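Local coordinates for uncharacterized protein (Parabacteroides merdae ATCC 43184, PDB 5BMT) that is of unknown function but probably pairs an OB-like domain, of a family named for a lipoprotein, with an immunoglobulin-like beta domain, at residues A47-L52 with L83-L88; V122-T127 with N135-S140; E148-T153 with S205-Y210; R155-C160 with S190-K195; P211-A216 with I221-Y226. All blocks are in the same frame, centred on the assembly; numbering follows the deposited sequence.

Interaction 1 of 5, residues A47-L52 with L83-L88; sequences AGDCVL and LAKYDL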
# COMPACT_ATOMS: atom_id res chain seq x y z
N ALA A 47 4.54 -11.31 11.02
CA ALA A 47 5.45 -10.84 9.97
C ALA A 47 4.71 -10.83 8.63
O ALA A 47 3.97 -11.77 8.31
CB ALA A 47 6.66 -11.77 9.90
N GLY A 48 4.89 -9.74 7.91
CA GLY A 48 4.23 -9.50 6.63
C GLY A 48 3.04 -8.58 6.72
O GLY A 48 2.55 -8.11 5.70
N ASP A 49 2.53 -8.33 7.94
CA ASP A 49 1.41 -7.42 8.11
C ASP A 49 1.82 -6.00 7.84
O ASP A 49 2.95 -5.59 8.12
CB ASP A 49 0.89 -7.46 9.56
CG ASP A 49 0.08 -8.69 9.95
OD1 ASP A 49 -0.27 -9.47 9.05
OD2 ASP A 49 -0.21 -8.85 11.15
N CYS A 50 0.87 -5.22 7.35
CA CYS A 50 1.02 -3.77 7.19
C CYS A 50 0.18 -3.09 8.23
O CYS A 50 -0.93 -3.54 8.52
CB CYS A 50 0.60 -3.33 5.81
SG CYS A 50 1.72 -3.87 4.50
N VAL A 51 0.70 -2.00 8.78
CA VAL A 51 -0.02 -1.24 9.81
C VAL A 51 0.21 0.23 9.58
O VAL A 51 1.16 0.61 8.87
CB VAL A 51 0.46 -1.64 11.25
CG1 VAL A 51 0.19 -3.12 11.55
CG2 VAL A 51 1.95 -1.29 11.47
N LEU A 52 -0.63 1.07 10.20
CA LEU A 52 -0.34 2.49 10.33
C LEU A 52 0.28 2.64 11.72
O LEU A 52 -0.39 2.36 12.73
CB LEU A 52 -1.60 3.36 10.17
CG LEU A 52 -1.35 4.87 10.37
CD1 LEU A 52 -0.33 5.41 9.38
CD2 LEU A 52 -2.66 5.65 10.27
N LEU A 83 -3.71 -4.11 8.15
CA LEU A 83 -4.55 -3.83 6.99
C LEU A 83 -5.03 -5.11 6.36
O LEU A 83 -4.32 -6.12 6.37
CB LEU A 83 -3.80 -3.01 5.94
CG LEU A 83 -3.20 -1.70 6.38
CD1 LEU A 83 -2.56 -0.97 5.17
CD2 LEU A 83 -4.22 -0.84 7.16
N ALA A 84 -6.22 -5.06 5.74
CA ALA A 84 -6.70 -6.19 4.98
C ALA A 84 -5.74 -6.45 3.80
O ALA A 84 -5.26 -5.48 3.19
CB ALA A 84 -8.10 -5.89 4.46
N LYS A 85 -5.47 -7.73 3.52
CA LYS A 85 -4.49 -8.18 2.53
C LYS A 85 -5.12 -8.72 1.27
O LYS A 85 -6.05 -9.55 1.33
CB LYS A 85 -3.67 -9.35 3.13
CG LYS A 85 -3.07 -9.06 4.47
CD LYS A 85 -2.44 -10.32 5.06
CE LYS A 85 -1.57 -9.92 6.23
NZ LYS A 85 -2.41 -9.61 7.42
N TYR A 86 -4.60 -8.28 0.12
CA TYR A 86 -5.08 -8.75 -1.18
C TYR A 86 -3.93 -9.19 -2.05
O TYR A 86 -2.80 -8.70 -1.90
CB TYR A 86 -5.88 -7.63 -1.89
CG TYR A 86 -7.13 -7.32 -1.12
CD1 TYR A 86 -8.29 -8.06 -1.31
CD2 TYR A 86 -7.14 -6.32 -0.14
CE1 TYR A 86 -9.43 -7.84 -0.52
CE2 TYR A 86 -8.26 -6.09 0.65
CZ TYR A 86 -9.40 -6.85 0.45
OH TYR A 86 -10.52 -6.63 1.23
N ASP A 87 -4.21 -10.09 -2.97
CA ASP A 87 -3.24 -10.47 -3.97
C ASP A 87 -3.22 -9.42 -5.07
O ASP A 87 -4.15 -8.60 -5.16
CB ASP A 87 -3.70 -11.81 -4.59
CG ASP A 87 -3.73 -12.94 -3.58
OD1 ASP A 87 -2.86 -12.95 -2.67
OD2 ASP A 87 -4.60 -13.82 -3.71
N LEU A 88 -2.17 -9.44 -5.88
CA LEU A 88 -2.14 -8.60 -7.07
C LEU A 88 -2.43 -9.56 -8.21
O LEU A 88 -1.65 -10.48 -8.45
CB LEU A 88 -0.84 -7.81 -7.24
CG LEU A 88 -0.66 -7.12 -8.61
CD1 LEU A 88 -1.78 -6.16 -8.94
CD2 LEU A 88 0.61 -6.40 -8.67
O HOH W 1 -1.61 -6.53 6.48
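Lys85 NZ and Asp49 OD1, 2.7 Å apart, form a hydrogen-bonded salt bridge. The ammonium group meets OD1 from above the carboxylate, 46° out of its plane, and a bend at the last torsion of the lysine (chi4 76°) turns NZ onto it. OD2 of the same carboxylate accepts from the backbone N of Arg46, which ties down both oxygens. Backbone supplies the second direct bond: Leu83 N donates to Cys50 O over 2.9 Å, nearly straight at 166°. A water lies between the segments, accepting from Cys50 N at 2.9 Å and donating to Leu83 O at 2.7 Å; its bond from Lys85 NZ is weak. Apolar contact is slight, with Leu83 CD1 4.0 Å from Cys50 CB and Ala182 also touching the cysteine. One direct backbone bond, one water bridge and the salt bridge thus join the start of strand 50-57, within the predicted OB-fold region, to the segment entering strand 85-89, where the two sheets meet.

Interaction 2 of 5, residues V122-T127 with N135-S140; sequences VIPTFT and NTYIMS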
# COMPACT_ATOMS: atom_id res chain seq x y z
N VAL A 122 -2.33 0.81 -0.51
CA VAL A 122 -3.15 1.66 -1.37
C VAL A 122 -4.29 2.20 -0.53
O VAL A 122 -4.78 1.52 0.38
CB VAL A 122 -3.61 0.96 -2.67
CG1 VAL A 122 -4.24 -0.37 -2.42
CG2 VAL A 122 -4.51 1.83 -3.54
N ILE A 123 -4.67 3.46 -0.79
CA ILE A 123 -5.71 4.09 -0.00
C ILE A 123 -6.93 4.43 -0.89
O ILE A 123 -7.10 5.56 -1.35
CB ILE A 123 -5.18 5.33 0.74
CG1 ILE A 123 -3.88 4.99 1.55
CG2 ILE A 123 -6.29 5.85 1.69
CD1 ILE A 123 -3.28 6.20 2.28
N PRO A 124 -7.80 3.44 -1.16
CA PRO A 124 -9.04 3.75 -1.89
C PRO A 124 -9.85 4.73 -1.06
O PRO A 124 -9.93 4.60 0.18
CB PRO A 124 -9.75 2.40 -2.01
CG PRO A 124 -9.13 1.52 -0.99
CD PRO A 124 -7.74 2.02 -0.73
N THR A 125 -10.42 5.73 -1.75
CA THR A 125 -11.23 6.77 -1.13
C THR A 125 -12.62 6.70 -1.74
O THR A 125 -12.74 6.31 -2.91
CB THR A 125 -10.55 8.13 -1.34
OG1 THR A 125 -9.17 8.01 -0.97
CG2 THR A 125 -11.20 9.25 -0.54
N PHE A 126 -13.64 7.07 -0.96
CA PHE A 126 -15.02 7.05 -1.40
C PHE A 126 -15.71 8.35 -1.12
O PHE A 126 -15.58 8.89 -0.01
CB PHE A 126 -15.77 5.92 -0.66
CG PHE A 126 -15.19 4.56 -0.92
CD1 PHE A 126 -14.14 4.08 -0.14
CD2 PHE A 126 -15.63 3.79 -1.98
CE1 PHE A 126 -13.56 2.85 -0.42
CE2 PHE A 126 -15.05 2.55 -2.26
CZ PHE A 126 -13.99 2.11 -1.49
N THR A 127 -16.56 8.79 -2.06
CA THR A 127 -17.39 9.99 -1.87
C THR A 127 -18.18 9.83 -0.57
O THR A 127 -18.20 10.74 0.25
CB THR A 127 -18.30 10.19 -3.08
OG1 THR A 127 -17.50 10.35 -4.24
CG2 THR A 127 -19.25 11.39 -2.91
N ASN A 135 -15.89 -3.43 2.54
CA ASN A 135 -15.64 -3.66 1.13
C ASN A 135 -14.57 -4.70 0.95
O ASN A 135 -13.74 -4.89 1.85
CB ASN A 135 -15.14 -2.37 0.46
CG ASN A 135 -15.96 -1.14 0.68
OD1 ASN A 135 -17.17 -1.21 0.87
ND2 ASN A 135 -15.35 0.01 0.47
N THR A 136 -14.54 -5.32 -0.23
CA THR A 136 -13.42 -6.15 -0.65
C THR A 136 -12.94 -5.58 -1.98
O THR A 136 -13.67 -4.81 -2.64
CB THR A 136 -13.67 -7.65 -0.68
OG1 THR A 136 -14.79 -7.90 -1.51
CG2 THR A 136 -13.78 -8.23 0.75
N TYR A 137 -11.73 -5.93 -2.34
CA TYR A 137 -11.07 -5.31 -3.47
C TYR A 137 -10.42 -6.28 -4.40
O TYR A 137 -10.14 -7.42 -4.06
CB TYR A 137 -9.95 -4.37 -2.93
CG TYR A 137 -10.50 -3.25 -2.07
CD1 TYR A 137 -10.91 -2.04 -2.64
CD2 TYR A 137 -10.66 -3.40 -0.69
CE1 TYR A 137 -11.49 -1.04 -1.87
CE2 TYR A 137 -11.24 -2.41 0.09
CZ TYR A 137 -11.65 -1.22 -0.51
OH TYR A 137 -12.24 -0.23 0.25
N ILE A 138 -10.17 -5.79 -5.61
CA ILE A 138 -9.41 -6.50 -6.60
C ILE A 138 -8.43 -5.51 -7.20
O ILE A 138 -8.83 -4.46 -7.72
CB ILE A 138 -10.28 -7.23 -7.68
CG1 ILE A 138 -9.41 -7.79 -8.83
CG2 ILE A 138 -11.36 -6.34 -8.27
CD1 ILE A 138 -8.88 -9.00 -8.55
N MSE A 139 -7.14 -5.82 -7.10
CA MSE A 139 -6.07 -5.05 -7.72
C MSE A 139 -5.57 -5.90 -8.87
O MSE A 139 -5.15 -7.04 -8.64
CB MSE A 139 -4.96 -4.72 -6.71
CG MSE A 139 -3.85 -3.89 -7.31
SE MSE A 139 -4.30 -2.03 -7.60
CE MSE A 139 -3.21 -1.18 -6.25
N SER A 140 -5.67 -5.39 -10.09
CA SER A 140 -5.28 -6.19 -11.22
C SER A 140 -4.39 -5.42 -12.16
O SER A 140 -4.34 -4.19 -12.11
CB SER A 140 -6.52 -6.70 -11.95
OG SER A 140 -7.35 -5.63 -12.40
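Strands 122-126 and 135-140 run at 124° to each other, with their axes 10.8 Å apart at closest approach, a spacing that leaves the contact to side chains. Phe126 and Tyr137 approach from opposite directions: the phenol OH lies at the edge of the Phe126 ring, near its plane, 3.4 Å from CZ, and Phe126 CZ in turn lies at the edge of the Tyr137 ring. Asn135 helps hold the phenol. Its ND2 donates to Tyr137 OH at 3.1 Å, with the hydroxyl close to the amide plane and an N-H...O angle of 169°, and comes within 3.2 Å of Phe126 CZ. The amide and phenyl planes are 63° apart. Asp179 OD2 is the second partner of Tyr137 OH, while Asn135 OD1 is held by Gln133 NE2, so the polar ends in this largely buried contact have partners. Further along, Pro124 CG packs 3.6 Å from Tyr137 CE1. Val122 and selenomethionine Met139 meet tip to tip; in the conformer given, bends at chi2 and chi3 bring Met139 CE to 4.0 Å from Val122 CG1. Strand 173-184 borders this contact through Ile181, which touches both Val122 and Tyr137; strand 153-167 adds Leu161 against Val122 and Pro124 and Ala163 against Tyr137, and Leu88 of strand 85-89 packs on Met139.

Interaction 3 of 5, residues E148-T153 with S205-Y210; sequences ETVDGT and SYRVKY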
# COMPACT_ATOMS: atom_id res chain seq x y z
N GLU A 148 3.54 3.67 -20.70
CA GLU A 148 3.36 4.84 -21.56
C GLU A 148 3.74 6.13 -20.86
O GLU A 148 3.85 6.17 -19.64
CB GLU A 148 1.88 4.90 -22.04
CG GLU A 148 0.87 5.17 -20.94
CD GLU A 148 -0.59 5.04 -21.34
OE1 GLU A 148 -0.98 5.58 -22.40
OE2 GLU A 148 -1.37 4.47 -20.54
N THR A 149 3.89 7.21 -21.64
CA THR A 149 4.21 8.51 -21.06
C THR A 149 2.94 9.11 -20.45
O THR A 149 1.90 9.13 -21.11
CB THR A 149 4.86 9.43 -22.11
OG1 THR A 149 6.03 8.79 -22.62
CG2 THR A 149 5.25 10.80 -21.53
N VAL A 150 3.04 9.55 -19.19
CA VAL A 150 1.94 10.16 -18.42
C VAL A 150 2.46 11.45 -17.79
O VAL A 150 3.42 11.41 -17.01
CB VAL A 150 1.40 9.18 -17.32
CG1 VAL A 150 0.31 9.85 -16.49
CG2 VAL A 150 0.89 7.88 -17.92
N ASP A 151 1.84 12.60 -18.13
CA ASP A 151 2.18 13.93 -17.61
C ASP A 151 3.70 14.23 -17.56
O ASP A 151 4.21 14.72 -16.55
CB ASP A 151 1.56 14.12 -16.20
CG ASP A 151 0.04 14.22 -16.18
OD1 ASP A 151 -0.54 14.66 -17.20
OD2 ASP A 151 -0.56 13.91 -15.13
N GLY A 152 4.40 13.93 -18.65
CA GLY A 152 5.84 14.17 -18.73
C GLY A 152 6.74 13.10 -18.15
O GLY A 152 7.97 13.20 -18.27
N THR A 153 6.17 12.07 -17.50
CA THR A 153 6.94 10.95 -16.95
C THR A 153 6.88 9.81 -17.94
O THR A 153 5.79 9.41 -18.35
CB THR A 153 6.45 10.53 -15.55
OG1 THR A 153 6.55 11.64 -14.67
CG2 THR A 153 7.26 9.36 -14.97
N SER A 205 7.90 3.33 -12.50
CA SER A 205 6.84 4.32 -12.31
C SER A 205 5.51 3.65 -12.57
O SER A 205 5.37 2.94 -13.57
CB SER A 205 7.00 5.50 -13.26
OG SER A 205 8.19 6.22 -13.02
N TYR A 206 4.54 3.87 -11.69
CA TYR A 206 3.23 3.29 -11.93
C TYR A 206 2.13 4.20 -11.39
O TYR A 206 2.40 5.13 -10.61
CB TYR A 206 3.11 1.88 -11.31
CG TYR A 206 2.95 1.89 -9.80
CD1 TYR A 206 4.07 1.90 -8.96
CD2 TYR A 206 1.69 1.85 -9.21
CE1 TYR A 206 3.92 1.95 -7.57
CE2 TYR A 206 1.53 1.82 -7.82
CZ TYR A 206 2.65 1.93 -7.00
OH TYR A 206 2.48 2.01 -5.64
N ARG A 207 0.91 3.93 -11.80
CA ARG A 207 -0.24 4.64 -11.26
C ARG A 207 -1.36 3.64 -11.09
O ARG A 207 -1.30 2.55 -11.68
CB ARG A 207 -0.65 5.81 -12.13
CG ARG A 207 -1.07 5.32 -13.50
CD ARG A 207 -1.42 6.50 -14.35
NE ARG A 207 -1.87 6.07 -15.67
CZ ARG A 207 -2.45 6.88 -16.54
NH1 ARG A 207 -2.68 8.14 -16.22
NH2 ARG A 207 -2.83 6.43 -17.72
N VAL A 208 -2.40 4.01 -10.35
CA VAL A 208 -3.55 3.14 -10.11
C VAL A 208 -4.78 3.81 -10.68
O VAL A 208 -5.09 4.94 -10.29
CB VAL A 208 -3.73 2.82 -8.61
CG1 VAL A 208 -4.96 1.92 -8.39
CG2 VAL A 208 -2.49 2.14 -8.04
N LYS A 209 -5.49 3.10 -11.59
CA LYS A 209 -6.74 3.60 -12.13
C LYS A 209 -7.91 2.99 -11.35
O LYS A 209 -7.80 1.90 -10.76
CB LYS A 209 -6.82 3.35 -13.62
CG LYS A 209 -7.17 1.99 -14.09
CD LYS A 209 -7.55 2.13 -15.60
CE LYS A 209 -8.48 1.05 -16.07
NZ LYS A 209 -7.99 0.37 -17.30
N TYR A 210 -9.01 3.71 -11.29
CA TYR A 210 -10.16 3.25 -10.54
C TYR A 210 -11.45 3.77 -11.18
O TYR A 210 -11.42 4.80 -11.85
CB TYR A 210 -10.07 3.75 -9.06
CG TYR A 210 -9.91 5.25 -8.93
CD1 TYR A 210 -11.02 6.09 -8.90
CD2 TYR A 210 -8.65 5.84 -8.84
CE1 TYR A 210 -10.89 7.47 -8.78
CE2 TYR A 210 -8.50 7.22 -8.72
CZ TYR A 210 -9.62 8.03 -8.69
OH TYR A 210 -9.50 9.40 -8.56
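A type I' beta turn from Val150 to Thr153, closing a tight hairpin, brings Val150 against Arg207 of strand 203-214. The turn is secured by a reciprocal backbone pair, Val150 N to Thr153 O and Thr153 N to Val150 O, each 2.9 Å. Val150 CG2 sits over the centre of one face of the Arg207 guanidinium, 3.8 Å above its plane, while CG1 comes 3.5 Å from NH1. Arg207 reaches this position with CG between its backbone N and carbonyl carbon (chi1 62°) and the chain extended from there to NE, which bonds to Thr158 OG1. Glu148 OE2 makes a long salt bridge to Arg207 NH2, 3.7 Å, with carboxylate and guanidinium planes 83° apart. At the other end, Thr153 CG2 touches Ser205 OG at 3.8 Å; that hydroxyl is bonded to Gln231 NE2. The chemistry implies a guanidinium held at NE by Thr158 and packed between Val150 and, from the other side, Tyr226, with Glu148 probably adding a modest electrostatic pull at this surface site.

Interaction 4 of 5, residues R155-C160 with S190-K195; sequences RVYTLC and SMLKGK. With SO4 (sulfate ion), chain D.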
# COMPACT_ATOMS: atom_id res chain seq x y z
N ARG A 155 7.41 5.84 -19.36
CA ARG A 155 7.29 4.42 -19.00
C ARG A 155 6.51 4.22 -17.70
O ARG A 155 6.97 3.55 -16.78
CB ARG A 155 8.70 3.76 -18.90
CG ARG A 155 9.48 3.91 -20.22
CD ARG A 155 10.79 3.13 -20.25
NE ARG A 155 10.58 1.69 -20.12
CZ ARG A 155 10.29 0.85 -21.10
NH1 ARG A 155 10.18 1.29 -22.36
NH2 ARG A 155 10.10 -0.44 -20.85
N VAL A 156 5.29 4.74 -17.66
CA VAL A 156 4.42 4.56 -16.49
C VAL A 156 3.50 3.35 -16.73
O VAL A 156 2.84 3.26 -17.78
CB VAL A 156 3.58 5.84 -16.27
CG1 VAL A 156 2.63 5.67 -15.08
CG2 VAL A 156 4.47 7.07 -16.07
N TYR A 157 3.47 2.42 -15.76
CA TYR A 157 2.59 1.25 -15.80
C TYR A 157 1.30 1.59 -15.11
O TYR A 157 1.28 2.42 -14.20
CB TYR A 157 3.26 0.06 -15.07
CG TYR A 157 4.41 -0.53 -15.85
CD1 TYR A 157 4.20 -1.54 -16.79
CD2 TYR A 157 5.72 -0.07 -15.66
CE1 TYR A 157 5.26 -2.09 -17.51
CE2 TYR A 157 6.79 -0.62 -16.37
CZ TYR A 157 6.55 -1.63 -17.29
OH TYR A 157 7.59 -2.19 -17.98
N THR A 158 0.21 0.95 -15.52
CA THR A 158 -1.07 1.24 -14.88
C THR A 158 -1.64 -0.03 -14.25
O THR A 158 -1.76 -1.07 -14.92
CB THR A 158 -2.06 1.83 -15.91
OG1 THR A 158 -1.57 3.08 -16.36
CG2 THR A 158 -3.47 2.05 -15.31
N LEU A 159 -1.94 0.06 -12.95
CA LEU A 159 -2.63 -0.98 -12.18
C LEU A 159 -4.08 -0.53 -12.05
O LEU A 159 -4.37 0.66 -12.24
CB LEU A 159 -1.98 -1.14 -10.80
CG LEU A 159 -0.69 -1.97 -10.72
CD1 LEU A 159 0.46 -1.33 -11.49
CD2 LEU A 159 -0.28 -2.15 -9.27
N CYS A 160 -4.98 -1.46 -11.76
CA CYS A 160 -6.38 -1.10 -11.61
C CYS A 160 -6.92 -1.57 -10.26
O CYS A 160 -6.72 -2.71 -9.88
CB CYS A 160 -7.19 -1.67 -12.75
SG CYS A 160 -8.96 -1.37 -12.59
N SER A 190 9.45 -8.05 -8.94
CA SER A 190 10.36 -8.88 -9.73
C SER A 190 10.07 -8.72 -11.21
O SER A 190 11.02 -8.61 -12.00
CB SER A 190 10.26 -10.34 -9.32
OG SER A 190 10.63 -10.48 -7.96
N MSE A 191 8.78 -8.68 -11.60
CA MSE A 191 8.44 -8.57 -13.00
C MSE A 191 8.83 -7.21 -13.56
O MSE A 191 9.45 -7.16 -14.63
CB MSE A 191 6.95 -8.84 -13.21
CG MSE A 191 6.55 -8.85 -14.68
SE MSE A 191 4.65 -9.10 -14.87
CE MSE A 191 4.12 -7.47 -14.17
N LEU A 192 8.45 -6.12 -12.88
CA LEU A 192 8.77 -4.78 -13.40
C LEU A 192 10.25 -4.48 -13.31
O LEU A 192 10.77 -3.78 -14.18
CB LEU A 192 7.93 -3.68 -12.75
CG LEU A 192 6.40 -3.88 -12.93
CD1 LEU A 192 5.62 -2.73 -12.29
CD2 LEU A 192 6.03 -3.98 -14.40
N LYS A 193 10.97 -5.03 -12.31
CA LYS A 193 12.42 -4.85 -12.25
C LYS A 193 13.07 -5.47 -13.49
O LYS A 193 13.98 -4.88 -14.08
CB LYS A 193 13.01 -5.46 -10.98
CG LYS A 193 14.54 -5.52 -10.96
CD LYS A 193 15.02 -6.11 -9.65
CE LYS A 193 16.51 -6.36 -9.68
NZ LYS A 193 16.93 -7.25 -8.56
N GLY A 194 12.60 -6.66 -13.88
CA GLY A 194 13.14 -7.36 -15.04
C GLY A 194 12.91 -6.57 -16.31
O GLY A 194 13.86 -6.37 -17.08
N LYS A 195 11.68 -6.05 -16.51
CA LYS A 195 11.33 -5.27 -17.71
C LYS A 195 12.07 -3.92 -17.75
O LYS A 195 12.61 -3.54 -18.78
CB LYS A 195 9.81 -5.00 -17.77
CG LYS A 195 8.96 -6.25 -17.98
CD LYS A 195 7.47 -5.91 -17.94
CE LYS A 195 6.58 -7.13 -18.07
NZ LYS A 195 6.40 -7.56 -19.47
S SO4 D . 13.94 -9.99 -7.08
O1 SO4 D . 12.79 -9.92 -6.19
O2 SO4 D . 14.97 -9.05 -6.62
O3 SO4 D . 14.47 -11.35 -7.08
O4 SO4 D . 13.54 -9.63 -8.44
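Tyr157 and Leu192 each place CG opposite the carbonyl carbon (chi1 -72° for the tyrosine), and the leucine's chi2 of -178° sends CD1 on in line and leaves CD2 as the branch turned over the phenol ring. The result is a CH-pi contact: CD2 stands 3.7 Å from the centroid of the Tyr157 ring, just 9° off the ring normal. The near-equal distances from CD2 to the ring carbons, 3.7 Å at CE1 and 4.1 Å at CG, confirm the centring. Lys195 meets the polar end, its CB 3.6 Å from Tyr157 OH, while the hydroxyl itself bonds to Glu196 OE2. Glu196 also receives Arg155 NE in a salt bridge, which ties the chain at the corner at Arg155 to the helix. On the helix, Lys193 NZ makes a weak bond to a sulfate ion, probably from the crystallisation liquor, and a salt bridge to Glu236. Helix 186-198 thus lies against strand 153-167, with Leu192 also touching Val204 of strand 203-214 and Gln145 and Pro147 packing on Tyr157.

Interaction 5 of 5, residues P211-A216 with I221-Y226; sequences PLTFNA and IATWGY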
# COMPACT_ATOMS: atom_id res chain seq x y z
N PRO A 211 -12.59 3.12 -10.94
CA PRO A 211 -13.85 3.61 -11.56
C PRO A 211 -14.30 4.92 -10.92
O PRO A 211 -14.44 5.03 -9.71
CB PRO A 211 -14.85 2.48 -11.26
CG PRO A 211 -14.03 1.29 -10.96
CD PRO A 211 -12.79 1.83 -10.26
N LEU A 212 -14.62 5.90 -11.78
CA LEU A 212 -15.05 7.22 -11.35
C LEU A 212 -16.56 7.40 -11.55
O LEU A 212 -17.23 8.02 -10.71
CB LEU A 212 -14.28 8.26 -12.16
CG LEU A 212 -14.31 9.68 -11.72
CD1 LEU A 212 -13.67 9.85 -10.27
CD2 LEU A 212 -13.50 10.54 -12.70
N THR A 213 -17.09 6.92 -12.68
CA THR A 213 -18.54 7.00 -12.92
C THR A 213 -19.03 5.73 -13.57
O THR A 213 -18.27 5.06 -14.27
CB THR A 213 -18.96 8.20 -13.81
OG1 THR A 213 -18.45 8.03 -15.14
CG2 THR A 213 -18.57 9.56 -13.23
N PHE A 214 -20.31 5.42 -13.38
CA PHE A 214 -20.96 4.32 -14.10
C PHE A 214 -21.70 4.88 -15.33
O PHE A 214 -21.95 6.10 -15.42
CB PHE A 214 -22.02 3.63 -13.22
CG PHE A 214 -21.52 2.81 -12.06
CD1 PHE A 214 -20.71 1.70 -12.26
CD2 PHE A 214 -21.94 3.09 -10.77
CE1 PHE A 214 -20.27 0.92 -11.19
CE2 PHE A 214 -21.56 2.28 -9.70
CZ PHE A 214 -20.70 1.22 -9.91
N ASN A 215 -22.12 3.98 -16.22
CA ASN A 215 -23.02 4.37 -17.31
C ASN A 215 -24.43 4.59 -16.67
O ASN A 215 -24.60 4.41 -15.45
CB ASN A 215 -23.01 3.33 -18.42
CG ASN A 215 -23.51 1.96 -18.03
OD1 ASN A 215 -23.74 1.66 -16.85
ND2 ASN A 215 -23.69 1.10 -19.02
N ALA A 216 -25.44 4.97 -17.46
CA ALA A 216 -26.78 5.31 -16.96
C ALA A 216 -27.43 4.24 -16.08
O ALA A 216 -28.08 4.61 -15.09
CB ALA A 216 -27.70 5.63 -18.13
N ILE A 221 -18.54 0.55 -16.29
CA ILE A 221 -17.78 1.72 -15.86
C ILE A 221 -17.71 2.66 -17.05
O ILE A 221 -17.27 2.25 -18.13
CB ILE A 221 -16.36 1.33 -15.37
CG1 ILE A 221 -16.40 0.22 -14.29
CG2 ILE A 221 -15.59 2.58 -14.91
CD1 ILE A 221 -17.33 0.45 -13.10
N ALA A 222 -18.14 3.93 -16.86
CA ALA A 222 -18.11 4.91 -17.95
C ALA A 222 -16.80 5.69 -17.98
O ALA A 222 -16.27 5.96 -19.06
CB ALA A 222 -19.28 5.87 -17.81
N THR A 223 -16.32 6.17 -16.81
CA THR A 223 -15.07 6.92 -16.76
C THR A 223 -14.19 6.42 -15.62
O THR A 223 -14.69 5.85 -14.64
CB THR A 223 -15.28 8.44 -16.64
OG1 THR A 223 -15.82 8.74 -15.34
CG2 THR A 223 -16.15 9.03 -17.75
N TRP A 224 -12.91 6.69 -15.74
CA TRP A 224 -11.90 6.25 -14.77
C TRP A 224 -11.12 7.42 -14.23
O TRP A 224 -10.88 8.41 -14.95
CB TRP A 224 -10.92 5.29 -15.46
CG TRP A 224 -11.56 4.09 -16.08
CD1 TRP A 224 -12.19 4.01 -17.29
CD2 TRP A 224 -11.73 2.81 -15.45
NE1 TRP A 224 -12.66 2.74 -17.50
CE2 TRP A 224 -12.39 1.98 -16.39
CE3 TRP A 224 -11.33 2.27 -14.22
CZ2 TRP A 224 -12.69 0.64 -16.10
CZ3 TRP A 224 -11.63 0.95 -13.94
CH2 TRP A 224 -12.30 0.15 -14.87
N GLY A 225 -10.70 7.28 -12.99
CA GLY A 225 -9.81 8.22 -12.33
C GLY A 225 -8.44 7.58 -12.22
O GLY A 225 -8.31 6.35 -12.34
N TYR A 226 -7.40 8.38 -11.97
CA TYR A 226 -6.04 7.87 -11.87
C TYR A 226 -5.35 8.52 -10.70
O TYR A 226 -5.47 9.75 -10.50
CB TYR A 226 -5.24 8.19 -13.17
CG TYR A 226 -5.84 7.56 -14.41
CD1 TYR A 226 -6.88 8.18 -15.10
CD2 TYR A 226 -5.39 6.33 -14.88
CE1 TYR A 226 -7.49 7.58 -16.20
CE2 TYR A 226 -5.95 5.74 -16.02
CZ TYR A 226 -7.01 6.36 -16.66
OH TYR A 226 -7.59 5.78 -17.76
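Ile221 CG2 lies on one face of the Trp224 ring, 3.5 Å above its plane and offset toward the rim, while Pro211 packs against the benzene part of the indole, CG to CZ3 at 3.8 Å. These groups belong to a twice-bulged antiparallel hairpin of strands 203-214 and 221-233, whose segments run at 162° with axes 4.2 Å apart. The phenyl ring of Phe214 is met obliquely by Ile221 CD1, 3.5 Å from CE1, and the same methyl touches Pro211 CB, so one isoleucine joins three apolar side chains. Trp224 additionally makes a cation-pi contact with Lys209. Both interruptions of the pairing are classic beta bulges. In the first, Leu212 N and Thr213 N both donate to Thr223 O, at 2.9 Å from Leu212 N, arriving from the same face of the carbonyl plane. In the second, Ala222 N donates to Thr213 O at 2.8 Å, and Thr223 N adds a weak bond to that oxygen. Each bulge therefore places two amides on one acceptor. Asn215 OD1 takes the amides of Thr219 and Lys220 in the connecting turn. Thr213 and Thr223 face each other as a hydrogen-bonded pair, each with OG1 between its backbone N and carbonyl carbon (chi1 66° and 68°), which sets the two hydroxyls 2.7 Å apart in a hydrogen bond that either could donate.

Overall arrangement
Interactions 1, 2, 3 and 5 follow in series along the chain, with interaction 4 nested inside the loop that interaction 3 closes. All reach the large mixed sheet. Interaction 1 is where strand 50-57 of the smaller sheet meets it, and its centre is about 13 Å from that of interaction 2, on the neighbouring strands 85-89 and 134-140. Interactions 3 and 4, centres about 11 Å apart, share the neighbourhood of strands 153-167 and 203-214; interaction 5 continues 203-214 to its hairpin end, its centre about 27 Å from that of interaction 1. Met139 packs on Val208, linking interactions 2 and 3. The contacts are consistent with an immunoglobulin-like part that meets an OB-like part at interaction 1.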